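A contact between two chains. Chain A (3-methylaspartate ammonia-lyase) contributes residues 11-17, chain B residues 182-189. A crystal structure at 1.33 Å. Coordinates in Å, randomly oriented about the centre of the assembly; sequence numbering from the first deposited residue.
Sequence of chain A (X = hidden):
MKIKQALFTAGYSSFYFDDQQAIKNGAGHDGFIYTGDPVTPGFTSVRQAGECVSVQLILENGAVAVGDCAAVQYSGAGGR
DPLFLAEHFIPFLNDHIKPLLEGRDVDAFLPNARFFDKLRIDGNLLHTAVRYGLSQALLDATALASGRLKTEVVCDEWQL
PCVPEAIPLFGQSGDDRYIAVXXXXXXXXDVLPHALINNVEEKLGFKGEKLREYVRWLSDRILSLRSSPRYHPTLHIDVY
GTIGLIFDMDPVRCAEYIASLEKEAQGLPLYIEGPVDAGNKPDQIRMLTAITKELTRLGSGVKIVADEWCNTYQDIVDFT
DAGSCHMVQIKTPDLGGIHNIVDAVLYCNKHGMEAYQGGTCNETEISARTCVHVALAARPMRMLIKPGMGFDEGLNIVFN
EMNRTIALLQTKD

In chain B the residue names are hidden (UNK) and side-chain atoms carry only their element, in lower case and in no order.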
# COMPACT_ATOMS: atom_id res chain seq x y z
N GLY A 11 -5.55 13.39 -5.40
CA GLY A 11 -5.37 11.95 -5.45
C GLY A 11 -6.26 11.25 -4.46
O GLY A 11 -7.10 11.85 -3.78
N TYR A 12 -6.11 9.95 -4.44
CA TYR A 12 -6.81 9.11 -3.49
C TYR A 12 -5.86 8.69 -2.39
O TYR A 12 -4.72 8.31 -2.66
CB TYR A 12 -7.39 7.87 -4.17
CG TYR A 12 -8.59 8.17 -5.06
CD1 TYR A 12 -9.79 8.57 -4.52
CD2 TYR A 12 -8.49 8.07 -6.44
CE1 TYR A 12 -10.86 8.84 -5.32
CE2 TYR A 12 -9.57 8.35 -7.25
CZ TYR A 12 -10.75 8.73 -6.68
OH TYR A 12 -11.83 9.01 -7.48
N SER A 13 -6.32 8.77 -1.15
CA SER A 13 -5.59 8.23 -0.01
C SER A 13 -5.94 6.75 0.13
O SER A 13 -6.72 6.20 -0.64
CB SER A 13 -5.89 9.01 1.26
OG SER A 13 -7.26 8.98 1.56
N SER A 14 -5.36 6.08 1.12
CA SER A 14 -5.43 4.63 1.19
C SER A 14 -6.59 4.05 1.97
O SER A 14 -6.61 2.86 2.26
CB SER A 14 -4.12 4.06 1.70
OG SER A 14 -3.11 4.13 0.71
N PHE A 15 -7.59 4.86 2.30
CA PHE A 15 -8.81 4.28 2.83
C PHE A 15 -10.00 5.17 2.48
O PHE A 15 -10.14 5.59 1.33
CB PHE A 15 -8.69 3.84 4.31
CG PHE A 15 -9.63 2.70 4.64
CD1 PHE A 15 -9.53 1.50 3.95
CD2 PHE A 15 -10.63 2.85 5.57
CE1 PHE A 15 -10.41 0.49 4.17
CE2 PHE A 15 -11.52 1.80 5.81
CZ PHE A 15 -11.40 0.63 5.11
N TYR A 16 -10.85 5.42 3.47
CA TYR A 16 -12.12 6.11 3.32
C TYR A 16 -12.29 7.09 4.47
O TYR A 16 -11.72 6.91 5.54
CB TYR A 16 -13.29 5.08 3.32
CG TYR A 16 -13.11 4.20 2.13
CD1 TYR A 16 -12.21 3.15 2.17
CD2 TYR A 16 -13.71 4.50 0.92
CE1 TYR A 16 -11.93 2.44 1.04
CE2 TYR A 16 -13.43 3.80 -0.21
CZ TYR A 16 -12.52 2.77 -0.15
OH TYR A 16 -12.18 2.07 -1.28
N PHE A 17 -13.05 8.14 4.21
CA PHE A 17 -13.56 9.00 5.26
C PHE A 17 -14.88 8.39 5.71
O PHE A 17 -15.78 8.21 4.88
CB PHE A 17 -13.83 10.42 4.75
CG PHE A 17 -12.59 11.18 4.39
CD1 PHE A 17 -11.64 11.46 5.35
CD2 PHE A 17 -12.39 11.65 3.10
CE1 PHE A 17 -10.51 12.17 5.02
CE2 PHE A 17 -11.27 12.37 2.80
CZ PHE A 17 -10.32 12.62 3.75
N UNK B 182 -17.25 -2.49 -4.57
CA UNK B 182 -17.77 -1.24 -4.04
C UNK B 182 -16.66 -0.21 -3.84
O UNK B 182 -16.84 0.97 -4.14
o UNK B 182 -20.27 -2.71 -1.74
c UNK B 182 -19.71 -2.27 -2.78
c UNK B 182 -18.47 -1.45 -2.69
o UNK B 182 -20.20 -2.51 -3.91
N UNK B 183 -15.52 -0.64 -3.31
CA UNK B 183 -14.37 0.25 -3.15
C UNK B 183 -14.00 0.86 -4.50
O UNK B 183 -13.74 2.06 -4.62
c UNK B 183 -11.84 -1.61 -0.88
n UNK B 183 -10.35 -2.66 0.71
c UNK B 183 -11.69 -2.04 0.56
c UNK B 183 -13.20 -1.00 -1.22
c UNK B 183 -13.15 -0.52 -2.65
N UNK B 184 -13.95 0.02 -5.52
CA UNK B 184 -13.50 0.44 -6.83
C UNK B 184 -14.48 1.40 -7.49
O UNK B 184 -14.07 2.34 -8.18
se UNK B 184 -11.65 -3.10 -8.27
c UNK B 184 -12.07 -1.59 -7.16
c UNK B 184 -13.24 -0.78 -7.68
c UNK B 184 -10.68 -4.14 -7.09
N UNK B 185 -15.77 1.20 -7.27
CA UNK B 185 -16.76 2.13 -7.79
C UNK B 185 -16.60 3.48 -7.07
O UNK B 185 -16.61 4.53 -7.69
c UNK B 185 -18.17 1.57 -7.58
c UNK B 185 -19.56 -0.51 -7.95
c UNK B 185 -18.39 0.32 -8.42
c UNK B 185 -19.23 2.62 -7.91
N UNK B 186 -16.46 3.44 -5.75
CA UNK B 186 -16.31 4.67 -4.98
C UNK B 186 -15.10 5.49 -5.44
O UNK B 186 -15.14 6.71 -5.43
c UNK B 186 -17.44 3.93 -2.76
c UNK B 186 -18.53 4.97 -2.84
c UNK B 186 -17.11 3.63 -1.31
c UNK B 186 -16.17 4.36 -3.50
N UNK B 187 -14.04 4.80 -5.86
CA UNK B 187 -12.82 5.45 -6.30
C UNK B 187 -12.71 5.54 -7.82
O UNK B 187 -11.64 5.79 -8.35
c UNK B 187 -10.44 4.47 -3.41
c UNK B 187 -11.62 4.78 -5.64
c UNK B 187 -10.37 5.03 -1.98
n UNK B 187 -9.34 4.36 -1.14
c UNK B 187 -11.62 5.06 -4.14
N UNK B 188 -13.83 5.34 -8.52
CA UNK B 188 -13.90 5.58 -9.94
C UNK B 188 -12.89 4.84 -10.78
O UNK B 188 -12.40 5.35 -11.77
N UNK B 189 -12.63 3.58 -10.44
CA UNK B 189 -11.58 2.84 -11.10
C UNK B 189 -11.94 2.55 -12.56
O UNK B 189 -13.06 2.17 -12.89
c UNK B 189 -11.25 1.57 -10.32
c UNK B 189 -10.78 1.91 -8.93
c UNK B 189 -10.19 0.79 -11.03
O HOH W 1 -14.33 8.93 -6.68
O HOH W 2 -6.97 4.55 -2.77

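Position 182 of chain B lies in a helix that begins earlier in the chain. Its side chain has two carbons, the second carrying two oxygens, and it stays clear of the chain A stretch. A carboxylate one carbon beyond CB identifies Asp B182. Position 183 carries four carbons in a row ending in nitrogen, and its CB lies 3.1 Å from Tyr A16 OH. The unbranched chain with its terminal nitrogen is that of lysine, Lys B183. Beyond CG the extended chain of Lys B183 leads away from that ring, and its amino group is hydrogen-bonded elsewhere in the structure.

At position 184 two carbons, a selenium and a final carbon form an unbranched chain whose CA-to-CB bond points away from chain A. The selenium makes this selenomethionine, Met B184. Position 185, out of reach of the partner, has four carbons, forked at the first, with one arm two carbons long; this is Ile B185. Position 186 also has four carbons, but the fork is at the second. Its CA-to-CB bond points toward chain A, and the end of one branch meets the Tyr A16 ring. The fork is that of leucine, and Leu B186 CD1 packs 3.8 Å from Tyr A16 CE2.

Position 187, the first to leave helical phi/psi, again shows four carbons in a row ending in nitrogen. The chain passes over one face of the Tyr A12 ring, and its nitrogen reaches the backbone oxygens of chain A. Four carbons in a row ending in nitrogen make this lysine, Lys B187. Lys B187 NZ donates hydrogen bonds to Ser A13 O at 3.2 Å and Phe A15 O at 2.9 Å. Position 188 has no side-chain atoms and a phi of 56°, which favours glycine; Gly B188 N bonds back to Ile B185 O at 3.0 Å. Position 189 does not touch chain A; its one carbon carrying two more is the branched side chain of Val B189.

The contact is built around Lys B187, whose long side chain is extended, with chi2 to chi4 all t. Its CB sits 4.2 Å from the centroid of the Tyr A12 ring, 11° off the normal, in a CH-pi contact. Farther along, NZ lies 4.2 Å from the centroid of the Tyr A16 ring, an off-centre cation-pi interaction. The corner at Ser A14 and Phe A15 leaves two carbonyls within reach of this one ammonium group. A water accepts from Lys B187 NZ at 2.9 Å and donates to Ser A13 O at 2.7 Å, while another links Tyr A12 OH, at 2.6 Å, to Leu B186 O, at 2.7 Å.

Chain B (182-189) DKMILKGV
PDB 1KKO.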